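PDB 6T5L: subclass B1 metallo-beta-lactamase from Myroides odoratimimus, which hydrolyses the beta-lactam ring of antibiotics, carbapenems among them, probably by means of the two zinc ions held in its active site. Local coordinates for residues A[27-30]-A[31-34]; A[103-106]-A[107-111]; A[137-140]-A[141-145]; A[199-202]-A[203-207]. All coordinates share one frame; numbering follows the deposited sequence.

From the N terminus, the four contacts follow in series along the chain, none nested in or crossing another, and each is local, between adjoining segments. Contact 1 closes the turn between antiparallel strands 25-29 and 34-41 of the N-terminal sheet. Contact 2 winds the short helix 105-110, just after the histidine and aspartate zinc ligands His96, His98 and Asp100. Contact 3 carries the chain from the small parallel pair of strands into the edge strand 142-147 of the second sheet. Contact 4 forms the first turns of helix 200-210, between strands 175-179 and 216-219. Contacts 2 and 4 lie on opposite sides of the chain's centre, their centres about 31 Å apart.

Contact 1 of 4, residues A[27-30]-A[31-34]; sequences INKL and SNHI
Leu30 and Ile34 meet through the backbone at the turn of a beta hairpin. Leu30 N donates to Ile34 O at 2.8 Å, and the next amide, Ser31 N, reaches the same Ile34 O at 3.2 Å. Ile34 O thus takes two successive amides, much as in a classic beta bulge.

Of the polar side chains, Lys29 reaches along the loop. Its CG stands anti to the backbone N and the chain runs on fully extended, laying the methylenes along the Ser31 carbonyl, with Lys29 CE 3.1 Å from Ser31 O. The amine then passes over the loop to a water, which accepts from Lys29 NZ at 2.9 Å and donates to Asn32 O at 2.8 Å. A long flexible lysine suits this spot, since its greasy stem covers the turn while its charged end stays hydrated. Ser31 OG accepts from His33 N in an ST turn, although the placing of that oxygen is less certain, and His33 N also bonds Asp173 OD2.

The apolar part is small: Leu30 CB lies 4.2 Å from Ile34 CG2, and the branched isoleucine is buried.

Around this hairpin, Asn28 ND2 bonds Glu36 on the partner strand, Lys29 pairs through its backbone with Leu17 of strand 17-21, and Ile34 packs on Met54 and Val56 of strand 49-58.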
ATOM      1  N   ILE A  27       0.700   6.861 -12.398  1.00 43.39           N
ATOM      2  CA  ILE A  27       1.231   7.494 -11.192  1.00 43.35           C
ATOM      3  C   ILE A  27       0.608   8.879 -11.086  1.00 41.20           C
ATOM      4  O   ILE A  27       0.743   9.683 -12.009  1.00 44.10           O
ATOM      5  CB  ILE A  27       2.761   7.582 -11.201  1.00 41.26           C
ATOM      6  CG1 ILE A  27       3.366   6.198 -11.390  1.00 47.15           C
ATOM      7  CG2 ILE A  27       3.304   8.138  -9.885  1.00 38.36           C
ATOM      8  CD1 ILE A  27       4.882   6.192 -11.372  1.00 50.39           C
ATOM      9  N   ASN A  28      -0.062   9.148  -9.962  1.00 43.14           N
ATOM     10  CA  ASN A  28      -0.629  10.449  -9.649  1.00 43.65           C
ATOM     11  C   ASN A  28       0.178  11.103  -8.538  1.00 44.24           C
ATOM     12  O   ASN A  28       0.450  10.473  -7.498  1.00 40.98           O
ATOM     13  CB  ASN A  28      -2.091  10.361  -9.199  1.00 44.21           C
ATOM     14  CG  ASN A  28      -2.978   9.794 -10.251  1.00 47.91           C
ATOM     15  OD1 ASN A  28      -2.954  10.228 -11.389  1.00 47.71           O
ATOM     16  ND2 ASN A  28      -3.722   8.749  -9.893  1.00 49.66           N
ATOM     17  N   LYS A  29       0.571  12.354  -8.778  1.00 40.80           N
ATOM     18  CA  LYS A  29       1.202  13.170  -7.763  1.00 42.13           C
ATOM     19  C   LYS A  29       0.117  13.863  -6.940  1.00 45.24           C
ATOM     20  O   LYS A  29      -0.650  14.659  -7.476  1.00 45.10           O
ATOM     21  CB  LYS A  29       2.131  14.197  -8.418  1.00 42.82           C
ATOM     22  CG  LYS A  29       2.845  15.074  -7.341  1.00 45.62           C
ATOM     23  CD  LYS A  29       3.980  15.937  -7.900  1.00 49.92           C
ATOM     24  CE  LYS A  29       4.606  16.661  -6.744  1.00 54.99           C
ATOM     25  NZ  LYS A  29       5.801  17.434  -7.159  1.00 63.54           N
ATOM     26  N   LEU A  30       0.040  13.557  -5.647  1.00 45.04           N
ATOM     27  CA  LEU A  30      -0.978  14.158  -4.772  1.00 46.95           C
ATOM     28  C   LEU A  30      -0.457  15.304  -3.911  1.00 49.07           C
ATOM     29  O   LEU A  30      -1.238  16.168  -3.518  1.00 53.07           O
ATOM     30  CB  LEU A  30      -1.563  13.072  -3.825  1.00 47.58           C
ATOM     31  CG  LEU A  30      -2.044  11.772  -4.470  1.00 47.56           C
ATOM     32  CD1 LEU A  30      -2.799  10.917  -3.450  1.00 51.83           C
ATOM     33  CD2 LEU A  30      -2.912  12.157  -5.681  1.00 51.33           C
ATOM     34  N   SER A  31       0.821  15.306  -3.566  1.00 47.58           N
ATOM     35  CA  SER A  31       1.464  16.396  -2.815  1.00 52.36           C
ATOM     36  C   SER A  31       2.933  16.430  -3.257  1.00 55.02           C
ATOM     37  O   SER A  31       3.346  15.667  -4.144  1.00 52.84           O
ATOM     38  CB  SER A  31       1.396  16.158  -1.299  1.00 49.32           C
ATOM     39  OG  SER A  31       2.307  15.040  -0.943  1.00 47.55           O
ATOM     40  N   ASN A  32       3.746  17.196  -2.526  1.00 52.24           N
ATOM     41  CA  ASN A  32       5.173  17.232  -2.806  1.00 57.06           C
ATOM     42  C   ASN A  32       5.852  15.908  -2.425  1.00 51.79           C
ATOM     43  O   ASN A  32       6.846  15.539  -3.044  1.00 47.41           O
ATOM     44  CB  ASN A  32       5.811  18.439  -2.094  1.00 66.70           C
ATOM     45  CG  ASN A  32       5.265  19.793  -2.633  1.00 73.91           C
ATOM     46  OD1 ASN A  32       4.984  19.927  -3.833  1.00 71.97           O
ATOM     47  ND2 ASN A  32       5.130  20.778  -1.758  1.00 77.14           N
ATOM     48  N   HIS A  33       5.320  15.153  -1.470  1.00 47.68           N
ATOM     49  CA  HIS A  33       5.959  13.911  -1.074  1.00 50.31           C
ATOM     50  C   HIS A  33       5.169  12.660  -1.412  1.00 48.40           C
ATOM     51  O   HIS A  33       5.658  11.552  -1.156  1.00 42.93           O
ATOM     52  CB  HIS A  33       6.216  13.903   0.435  1.00 50.07           C
ATOM     53  CG  HIS A  33       6.970  15.092   0.912  1.00 53.88           C
ATOM     54  ND1 HIS A  33       8.302  15.297   0.632  1.00 54.98           N
ATOM     55  CD2 HIS A  33       6.566  16.169   1.628  1.00 56.30           C
ATOM     56  CE1 HIS A  33       8.689  16.448   1.156  1.00 56.18           C
ATOM     57  NE2 HIS A  33       7.658  16.989   1.774  1.00 64.95           N
ATOM     58  N   ILE A  34       3.950  12.787  -1.912  1.00 46.81           N
ATOM     59  CA  ILE A  34       3.050  11.652  -1.916  1.00 45.72           C
ATOM     60  C   ILE A  34       2.518  11.443  -3.318  1.00 41.73           C
ATOM     61  O   ILE A  34       1.767  12.266  -3.825  1.00 41.72           O
ATOM     62  CB  ILE A  34       1.876  11.825  -0.931  1.00 44.43           C
ATOM     63  CG1 ILE A  34       2.344  11.791   0.500  1.00 47.89           C
ATOM     64  CG2 ILE A  34       0.787  10.766  -1.232  1.00 43.09           C
ATOM     65  CD1 ILE A  34       2.860  10.501   0.971  1.00 47.92           C
TER
HETATM   66  O   HOH W   1       7.689  15.838  -5.654  1.00 55.45           O

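Contact 2 of 4, residues A[103-106]-A[107-111]; sequences GGIT and EFENH
Ile105 and Glu109 meet one turn apart on the short helix 105-110. With Ile105 CG1 anti to the backbone N (chi1 -177°), that branch swings along the helix and lies 3.9 Å from Glu109 CD. Glu109 instead has CG beside its own backbone N, which brings Glu109 CG to 3.3 Å from Ile105 O; the rest of the chain runs back across the isoleucine at a slant. Methylenes thus serve as apolar surface, while the carboxylate goes on to accept from Asn134 N through OE2.

Thr106 and Asn110 run alongside each other in the same direction. Thr106 CG2 is the branch that faces Asn110, 3.8 Å from Asn110 ND2, and the small amide folds close to the Thr106 carbonyl. Phe108 (chi1 -81°) turns its ring back toward the start of the helix, so that Phe108 CD1 comes edge-on to Gly104 O at 3.3 Å, in the ring plane. Gly104 is the N-cap residue, and its carbonyl also accepts weak bonds from Glu107 N and Phe108 N. At the other end His111 ND1 donates to Glu107 O at 2.8 Å, nearly in its own ring plane, and His111 N reaches that oxygen from the opposite face of the carbonyl.

Backbone bonds such as Glu109 N to Ile105 O, 2.8 Å, complete the turns. Phe108 and Ile105 rest on Leu92 of strand 88-93, and Thr106, Glu107 and His111 face helix 71-83.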
ATOM      1  N   GLY A 103       2.811  -8.709  -5.897  1.00 42.87           N
ATOM      2  CA  GLY A 103       2.806  -9.304  -7.229  1.00 41.76           C
ATOM      3  C   GLY A 103       4.094  -9.060  -7.996  1.00 42.09           C
ATOM      4  O   GLY A 103       4.521  -9.917  -8.747  1.00 43.43           O
ATOM      5  N   GLY A 104       4.765  -7.914  -7.770  1.00 41.74           N
ATOM      6  CA  GLY A 104       5.985  -7.583  -8.501  1.00 41.67           C
ATOM      7  C   GLY A 104       7.232  -7.701  -7.634  1.00 40.57           C
ATOM      8  O   GLY A 104       8.258  -7.026  -7.869  1.00 37.66           O
ATOM      9  N   ILE A 105       7.134  -8.534  -6.583  1.00 40.93           N
ATOM     10  CA  ILE A 105       8.202  -8.607  -5.603  1.00 44.94           C
ATOM     11  C   ILE A 105       9.536  -8.993  -6.251  1.00 46.31           C
ATOM     12  O   ILE A 105      10.585  -8.430  -5.907  1.00 46.52           O
ATOM     13  CB  ILE A 105       7.819  -9.545  -4.460  1.00 48.32           C
ATOM     14  CG1 ILE A 105       8.912  -9.585  -3.362  1.00 49.23           C
ATOM     15  CG2 ILE A 105       7.670 -11.009  -4.959  1.00 52.65           C
ATOM     16  CD1 ILE A 105       9.129  -8.285  -2.586  1.00 45.35           C
ATOM     17  N   THR A 106       9.525  -9.937  -7.192  1.00 48.54           N
ATOM     18  CA  THR A 106      10.782 -10.371  -7.839  1.00 51.08           C
ATOM     19  C   THR A 106      11.514  -9.185  -8.465  1.00 50.42           C
ATOM     20  O   THR A 106      12.751  -9.090  -8.426  1.00 45.73           O
ATOM     21  CB  THR A 106      10.496 -11.430  -8.910  1.00 54.93           C
ATOM     22  OG1 THR A 106       9.935 -12.642  -8.325  1.00 58.81           O
ATOM     23  CG2 THR A 106      11.796 -11.804  -9.669  1.00 56.95           C
ATOM     24  N   GLU A 107      10.770  -8.264  -9.057  1.00 50.66           N
ATOM     25  CA  GLU A 107      11.428  -7.184  -9.760  1.00 50.82           C
ATOM     26  C   GLU A 107      12.087  -6.232  -8.770  1.00 46.35           C
ATOM     27  O   GLU A 107      13.196  -5.736  -9.006  1.00 44.05           O
ATOM     28  CB  GLU A 107      10.395  -6.512 -10.656  1.00 49.09           C
ATOM     29  CG  GLU A 107      10.946  -5.598 -11.623  1.00 49.05           C
ATOM     30  CD  GLU A 107      11.840  -6.273 -12.647  1.00 48.55           C
ATOM     31  OE1 GLU A 107      11.414  -7.160 -13.377  1.00 51.62           O
ATOM     32  OE2 GLU A 107      13.008  -5.897 -12.658  1.00 51.56           O
ATOM     33  N   PHE A 108      11.438  -6.017  -7.626  1.00 44.07           N
ATOM     34  CA  PHE A 108      12.024  -5.198  -6.562  1.00 42.61           C
ATOM     35  C   PHE A 108      13.243  -5.887  -5.975  1.00 42.62           C
ATOM     36  O   PHE A 108      14.303  -5.255  -5.753  1.00 40.38           O
ATOM     37  CB  PHE A 108      11.004  -4.925  -5.439  1.00 41.42           C
ATOM     38  CG  PHE A 108      10.044  -3.812  -5.753  1.00 40.09           C
ATOM     39  CD1 PHE A 108       9.000  -4.034  -6.623  1.00 40.92           C
ATOM     40  CD2 PHE A 108      10.164  -2.526  -5.152  1.00 39.24           C
ATOM     41  CE1 PHE A 108       8.111  -3.006  -6.949  1.00 43.83           C
ATOM     42  CE2 PHE A 108       9.248  -1.485  -5.511  1.00 38.44           C
ATOM     43  CZ  PHE A 108       8.258  -1.721  -6.371  1.00 40.52           C
ATOM     44  N   GLU A 109      13.129  -7.182  -5.722  1.00 40.60           N
ATOM     45  CA  GLU A 109      14.276  -7.901  -5.149  1.00 46.15           C
ATOM     46  C   GLU A 109      15.486  -7.876  -6.107  1.00 44.91           C
ATOM     47  O   GLU A 109      16.645  -7.772  -5.662  1.00 42.17           O
ATOM     48  CB  GLU A 109      13.870  -9.333  -4.798  1.00 51.71           C
ATOM     49  CG  GLU A 109      12.827  -9.420  -3.698  1.00 56.12           C
ATOM     50  CD  GLU A 109      12.564 -10.857  -3.251  1.00 58.80           C
ATOM     51  OE1 GLU A 109      12.290 -11.687  -4.125  1.00 60.73           O
ATOM     52  OE2 GLU A 109      12.621 -11.159  -2.035  1.00 57.96           O
ATOM     53  N   ASN A 110      15.228  -7.882  -7.415  1.00 44.98           N
ATOM     54  CA  ASN A 110      16.296  -7.863  -8.400  1.00 46.23           C
ATOM     55  C   ASN A 110      16.961  -6.514  -8.513  1.00 45.63           C
ATOM     56  O   ASN A 110      18.082  -6.439  -9.031  1.00 45.66           O
ATOM     57  CB  ASN A 110      15.782  -8.265  -9.759  1.00 47.81           C
ATOM     58  CG  ASN A 110      15.577  -9.777  -9.870  1.00 50.94           C
ATOM     59  OD1 ASN A 110      15.876 -10.522  -8.932  1.00 53.98           O
ATOM     60  ND2 ASN A 110      14.995 -10.219 -10.968  1.00 49.94           N
ATOM     61  N   HIS A 111      16.320  -5.459  -8.033  1.00 42.96           N
ATOM     62  CA  HIS A 111      17.003  -4.190  -7.884  1.00 38.34           C
ATOM     63  C   HIS A 111      17.555  -4.013  -6.470  1.00 41.28           C
ATOM     64  O   HIS A 111      17.901  -2.897  -6.098  1.00 40.71           O
ATOM     65  CB  HIS A 111      16.068  -3.033  -8.254  1.00 37.60           C
ATOM     66  CG  HIS A 111      15.730  -2.982  -9.716  1.00 38.80           C
ATOM     67  ND1 HIS A 111      14.896  -3.897 -10.317  1.00 39.08           N
ATOM     68  CD2 HIS A 111      16.128  -2.136 -10.702  1.00 37.94           C
ATOM     69  CE1 HIS A 111      14.820  -3.645 -11.614  1.00 41.05           C
ATOM     70  NE2 HIS A 111      15.546  -2.569 -11.871  1.00 39.51           N
TER

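Contact 3 of 4, residues A[137-140]-A[141-145]; sequences KDFD and NSLTL
Phe139 and Leu143 face each other across the sharp turn that joins the small parallel sheet of the metallo-beta-lactamase fold to the edge strand of its second sheet. No clear hydrogen bond links the two segments; packing joins them, while the backbone bonds go to neighbours, Phe139 pairing with Val117 and Lys119, and Asn141 with Tyr156.

Between them, Asp140 and Asn141 turn the chain. They suit an exposed corner, since both are small and polar. Asp140 OD1 looks to Lys119 NZ in a long, weak ion pair. The amide of Asn141 folds back against the preceding peptide, with Asn141 CG 3.5 Å from Asp140 C.

Phe139, which is buried, is the large apolar piece. Its CG lies between the backbone N and the carbonyl carbon (chi1 63°), which turns the ring inward against the second segment. Ser142 N comes to the ring edge, 3.6 Å from Phe139 CD2, and the Phe139 side chain also touches Ala154 of strand 150-155. The two apolar side chains cross at about a right angle, and the methylene rather than the branched end does the touching: Leu143 CB sits 3.8 Å from the Phe139 ring centroid, 12° off the ring normal, in a CH-pi contact.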
ATOM      1  N   LYS A 137      13.464  -7.521   6.330  1.00 46.52           N
ATOM      2  CA  LYS A 137      13.511  -6.862   7.630  1.00 48.84           C
ATOM      3  C   LYS A 137      12.095  -6.922   8.193  1.00 48.64           C
ATOM      4  O   LYS A 137      11.149  -6.491   7.529  1.00 45.41           O
ATOM      5  CB  LYS A 137      14.048  -5.425   7.511  1.00 47.61           C
ATOM      6  CG  LYS A 137      15.584  -5.466   7.668  1.00 56.59           C
ATOM      7  CD  LYS A 137      16.311  -4.239   7.220  1.00 71.03           C
ATOM      8  CE  LYS A 137      17.691  -4.220   7.860  1.00 82.38           C
ATOM      9  NZ  LYS A 137      18.662  -3.325   7.193  1.00 85.81           N
ATOM     10  N   ASP A 138      11.932  -7.547   9.359  1.00 52.69           N
ATOM     11  CA  ASP A 138      10.610  -7.925   9.858  1.00 55.94           C
ATOM     12  C   ASP A 138      10.159  -7.056  11.022  1.00 54.83           C
ATOM     13  O   ASP A 138      10.973  -6.597  11.814  1.00 54.14           O
ATOM     14  CB  ASP A 138      10.593  -9.385  10.313  1.00 61.57           C
ATOM     15  CG  ASP A 138      11.130 -10.324   9.250  1.00 63.23           C
ATOM     16  OD1 ASP A 138      11.225  -9.889   8.079  1.00 61.61           O
ATOM     17  OD2 ASP A 138      11.434 -11.484   9.581  1.00 63.66           O
ATOM     18  N   PHE A 139       8.852  -6.878  11.174  1.00 55.20           N
ATOM     19  CA  PHE A 139       8.377  -6.105  12.305  1.00 52.82           C
ATOM     20  C   PHE A 139       7.108  -6.728  12.852  1.00 51.25           C
ATOM     21  O   PHE A 139       6.356  -7.395  12.135  1.00 46.94           O
ATOM     22  CB  PHE A 139       8.155  -4.626  11.932  1.00 52.66           C
ATOM     23  CG  PHE A 139       7.079  -4.377  10.874  1.00 48.30           C
ATOM     24  CD1 PHE A 139       7.382  -4.419   9.546  1.00 43.53           C
ATOM     25  CD2 PHE A 139       5.768  -4.091  11.243  1.00 47.59           C
ATOM     26  CE1 PHE A 139       6.426  -4.186   8.566  1.00 42.79           C
ATOM     27  CE2 PHE A 139       4.809  -3.840  10.272  1.00 45.79           C
ATOM     28  CZ  PHE A 139       5.147  -3.873   8.935  1.00 45.11           C
ATOM     29  N   ASP A 140       6.903  -6.561  14.152  1.00 56.44           N
ATOM     30  CA  ASP A 140       5.747  -7.208  14.755  1.00 59.09           C
ATOM     31  C   ASP A 140       4.495  -6.409  14.427  1.00 58.48           C
ATOM     32  O   ASP A 140       3.620  -6.870  13.680  1.00 58.32           O
ATOM     33  CB  ASP A 140       5.960  -7.334  16.262  1.00 63.67           C
ATOM     34  CG  ASP A 140       7.018  -8.360  16.588  1.00 67.41           C
ATOM     35  OD1 ASP A 140       6.749  -9.547  16.331  1.00 66.74           O
ATOM     36  OD2 ASP A 140       8.126  -7.985  17.055  1.00 70.37           O
ATOM     37  N   ASN A 141       4.443  -5.187  14.924  1.00 55.13           N
ATOM     38  CA  ASN A 141       3.234  -4.380  14.880  1.00 57.20           C
ATOM     39  C   ASN A 141       3.462  -3.012  14.290  1.00 54.48           C
ATOM     40  O   ASN A 141       2.493  -2.374  13.878  1.00 54.34           O
ATOM     41  CB  ASN A 141       2.664  -4.162  16.285  1.00 57.50           C
ATOM     42  CG  ASN A 141       2.345  -5.453  16.992  1.00 60.24           C
ATOM     43  OD1 ASN A 141       2.736  -5.640  18.156  1.00 60.61           O
ATOM     44  ND2 ASN A 141       1.597  -6.356  16.311  1.00 58.08           N
ATOM     45  N   SER A 142       4.698  -2.528  14.294  1.00 51.17           N
ATOM     46  CA  SER A 142       4.948  -1.138  14.000  1.00 53.68           C
ATOM     47  C   SER A 142       6.353  -1.002  13.467  1.00 53.19           C
ATOM     48  O   SER A 142       7.302  -1.584  14.013  1.00 53.31           O
ATOM     49  CB  SER A 142       4.762  -0.240  15.237  1.00 57.12           C
ATOM     50  OG  SER A 142       5.616   0.871  15.092  1.00 62.02           O
ATOM     51  N   LEU A 143       6.478  -0.195  12.414  1.00 49.92           N
ATOM     52  CA  LEU A 143       7.725  -0.002  11.688  1.00 47.33           C
ATOM     53  C   LEU A 143       7.922   1.498  11.548  1.00 48.05           C
ATOM     54  O   LEU A 143       6.987   2.217  11.180  1.00 47.05           O
ATOM     55  CB  LEU A 143       7.696  -0.657  10.300  1.00 44.85           C
ATOM     56  CG  LEU A 143       8.882  -0.318   9.383  1.00 45.76           C
ATOM     57  CD1 LEU A 143      10.229  -1.100   9.795  1.00 48.65           C
ATOM     58  CD2 LEU A 143       8.579  -0.530   7.902  1.00 41.14           C
ATOM     59  N   THR A 144       9.128   1.962  11.844  1.00 49.39           N
ATOM     60  CA  THR A 144       9.540   3.351  11.659  1.00 51.87           C
ATOM     61  C   THR A 144      10.723   3.286  10.706  1.00 50.93           C
ATOM     62  O   THR A 144      11.680   2.542  10.959  1.00 51.82           O
ATOM     63  CB  THR A 144       9.939   4.011  12.977  1.00 57.46           C
ATOM     64  OG1 THR A 144       8.821   3.941  13.867  1.00 62.34           O
ATOM     65  CG2 THR A 144      10.360   5.482  12.772  1.00 58.90           C
ATOM     66  N   LEU A 145      10.619   3.968   9.588  1.00 47.38           N
ATOM     67  CA  LEU A 145      11.733   4.062   8.665  1.00 50.40           C
ATOM     68  C   LEU A 145      12.094   5.516   8.445  1.00 49.15           C
ATOM     69  O   LEU A 145      11.211   6.351   8.219  1.00 47.31           O
ATOM     70  CB  LEU A 145      11.437   3.454   7.314  1.00 47.10           C
ATOM     71  CG  LEU A 145      11.778   2.018   7.020  1.00 51.63           C
ATOM     72  CD1 LEU A 145      11.306   1.832   5.542  1.00 49.66           C
ATOM     73  CD2 LEU A 145      13.287   1.683   7.222  1.00 51.32           C
TER

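Contact 4 of 4, residues A[199-202]-A[203-207]; sequences EWST and TVEKV
The helix of a beta-alpha-beta unit, 200-210 between strands 175-179 and 216-219, begins here, with Trp200 and Val204 side by side on its inner face. Trp200 CG is anti to the backbone N (chi1 -157°), and the indole presents its edge to the valine: Val204 CG2 lies in the ring plane, 3.8 Å from Trp200 CD1. The compact branched valine fits beside that broad ring. Trp200 NE1 donates to Leu181 O, which fixes the rotation of the indole, and the ring stacks on Phe237 of helix 228-237.

Regular helical bonds hold the turns, among them Thr203 N to Glu199 O at 2.9 Å and Glu205 N to Ser201 O at 2.9 Å. Thr203 uses its hydroxyl to bond Glu159 O.

On the outer side Thr202 OG1 gives a weak bond to Glu199 OE1 at 3.2 Å. Glu205 runs extended back over the preceding turn, its OE1 3.7 Å from Thr202 CA. Lys206 NZ stays 5.2 Å from Glu199 OE1, so the opposite charges may attract, though they do not touch.

Buried Trp200, Val204 and Val207 against exposed Glu205 and Lys206 make the helix amphipathic. Trp200 also touches the zinc ligand His161, placing this beta-alpha-beta crossover helix beside the zinc site, as in the metallo-beta-lactamase fold.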
ATOM      1  N   GLU A 199     -14.346  -8.020  13.064  1.00 53.53           N
ATOM      2  CA  GLU A 199     -13.464  -7.012  13.594  1.00 57.49           C
ATOM      3  C   GLU A 199     -13.182  -5.876  12.633  1.00 49.68           C
ATOM      4  O   GLU A 199     -12.564  -4.897  13.056  1.00 47.21           O
ATOM      5  CB  GLU A 199     -12.128  -7.645  14.016  1.00 67.32           C
ATOM      6  CG  GLU A 199     -12.154  -8.409  15.337  1.00 80.64           C
ATOM      7  CD  GLU A 199     -12.435  -7.520  16.557  1.00 91.95           C
ATOM      8  OE1 GLU A 199     -11.582  -6.675  16.910  1.00 92.57           O
ATOM      9  OE2 GLU A 199     -13.520  -7.669  17.161  1.00 97.88           O
ATOM     10  N   TRP A 200     -13.520  -6.003  11.341  1.00 49.25           N
ATOM     11  CA  TRP A 200     -13.111  -4.973  10.367  1.00 42.55           C
ATOM     12  C   TRP A 200     -13.440  -3.572  10.888  1.00 41.86           C
ATOM     13  O   TRP A 200     -12.626  -2.642  10.834  1.00 45.12           O
ATOM     14  CB  TRP A 200     -13.842  -5.198   9.025  1.00 46.20           C
ATOM     15  CG  TRP A 200     -13.191  -4.623   7.824  1.00 41.75           C
ATOM     16  CD1 TRP A 200     -12.582  -3.396   7.733  1.00 35.96           C
ATOM     17  CD2 TRP A 200     -13.094  -5.222   6.514  1.00 43.23           C
ATOM     18  NE1 TRP A 200     -12.052  -3.214   6.473  1.00 36.88           N
ATOM     19  CE2 TRP A 200     -12.367  -4.306   5.692  1.00 41.16           C
ATOM     20  CE3 TRP A 200     -13.543  -6.425   5.957  1.00 41.23           C
ATOM     21  CZ2 TRP A 200     -12.079  -4.573   4.330  1.00 40.66           C
ATOM     22  CZ3 TRP A 200     -13.247  -6.700   4.622  1.00 44.30           C
ATOM     23  CH2 TRP A 200     -12.485  -5.786   3.824  1.00 41.48           C
ATOM     24  N   SER A 201     -14.650  -3.370  11.351  1.00 42.91           N
ATOM     25  CA  SER A 201     -15.007  -1.976  11.610  1.00 46.07           C
ATOM     26  C   SER A 201     -14.330  -1.443  12.883  1.00 49.18           C
ATOM     27  O   SER A 201     -13.839  -0.290  12.888  1.00 48.41           O
ATOM     28  CB  SER A 201     -16.506  -1.821  11.678  1.00 47.15           C
ATOM     29  OG  SER A 201     -16.865  -2.038  13.002  1.00 60.38           O
ATOM     30  N   THR A 202     -14.239  -2.262  13.961  1.00 49.88           N
ATOM     31  CA  THR A 202     -13.508  -1.764  15.129  1.00 51.61           C
ATOM     32  C   THR A 202     -12.036  -1.501  14.762  1.00 49.09           C
ATOM     33  O   THR A 202     -11.455  -0.478  15.176  1.00 50.35           O
ATOM     34  CB  THR A 202     -13.632  -2.680  16.361  1.00 56.95           C
ATOM     35  OG1 THR A 202     -12.628  -3.675  16.361  1.00 66.26           O
ATOM     36  CG2 THR A 202     -14.932  -3.373  16.443  1.00 52.84           C
ATOM     37  N   THR A 203     -11.453  -2.323  13.878  1.00 43.90           N
ATOM     38  CA  THR A 203     -10.096  -2.035  13.407  1.00 43.82           C
ATOM     39  C   THR A 203     -10.027  -0.634  12.797  1.00 41.83           C
ATOM     40  O   THR A 203      -9.107   0.126  13.073  1.00 42.95           O
ATOM     41  CB  THR A 203      -9.620  -3.069  12.388  1.00 40.35           C
ATOM     42  OG1 THR A 203      -9.425  -4.328  13.037  1.00 47.46           O
ATOM     43  CG2 THR A 203      -8.270  -2.669  11.804  1.00 42.33           C
ATOM     44  N   VAL A 204     -10.972  -0.276  11.934  1.00 44.78           N
ATOM     45  CA  VAL A 204     -10.833   1.013  11.236  1.00 41.89           C
ATOM     46  C   VAL A 204     -11.164   2.178  12.200  1.00 43.17           C
ATOM     47  O   VAL A 204     -10.602   3.296  12.068  1.00 40.32           O
ATOM     48  CB  VAL A 204     -11.695   1.040   9.946  1.00 37.84           C
ATOM     49  CG1 VAL A 204     -11.745   2.489   9.301  1.00 39.19           C
ATOM     50  CG2 VAL A 204     -11.234  -0.044   8.928  1.00 34.70           C
ATOM     51  N   GLU A 205     -12.025   1.931  13.198  1.00 44.21           N
ATOM     52  CA  GLU A 205     -12.246   2.915  14.262  1.00 53.47           C
ATOM     53  C   GLU A 205     -10.917   3.303  14.928  1.00 51.04           C
ATOM     54  O   GLU A 205     -10.691   4.471  15.257  1.00 47.92           O
ATOM     55  CB  GLU A 205     -13.225   2.351  15.305  1.00 67.53           C
ATOM     56  CG  GLU A 205     -14.693   2.414  14.902  1.00 78.28           C
ATOM     57  CD  GLU A 205     -15.596   1.619  15.837  1.00 86.09           C
ATOM     58  OE1 GLU A 205     -15.084   1.100  16.851  1.00 87.91           O
ATOM     59  OE2 GLU A 205     -16.808   1.503  15.552  1.00 87.65           O
ATOM     60  N   LYS A 206     -10.014   2.330  15.090  1.00 49.39           N
ATOM     61  CA  LYS A 206      -8.709   2.593  15.675  1.00 52.64           C
ATOM     62  C   LYS A 206      -7.834   3.413  14.729  1.00 50.00           C
ATOM     63  O   LYS A 206      -7.133   4.352  15.163  1.00 48.20           O
ATOM     64  CB  LYS A 206      -8.030   1.256  16.028  1.00 53.71           C
ATOM     65  CG  LYS A 206      -8.638   0.507  17.170  1.00 56.90           C
ATOM     66  CD  LYS A 206      -7.994  -0.914  17.291  1.00 58.78           C
ATOM     67  CE  LYS A 206      -8.815  -1.864  18.162  1.00 64.13           C
ATOM     68  NZ  LYS A 206      -8.067  -3.134  18.465  1.00 67.76           N
ATOM     69  N   VAL A 207      -7.846   3.069  13.434  1.00 47.89           N
ATOM     70  CA  VAL A 207      -7.136   3.883  12.446  1.00 45.14           C
ATOM     71  C   VAL A 207      -7.644   5.329  12.474  1.00 45.43           C
ATOM     72  O   VAL A 207      -6.876   6.290  12.373  1.00 48.64           O
ATOM     73  CB  VAL A 207      -7.292   3.260  11.045  1.00 41.83           C
ATOM     74  CG1 VAL A 207      -6.727   4.214  10.028  1.00 38.83           C
ATOM     75  CG2 VAL A 207      -6.675   1.810  10.998  1.00 43.98           C
TER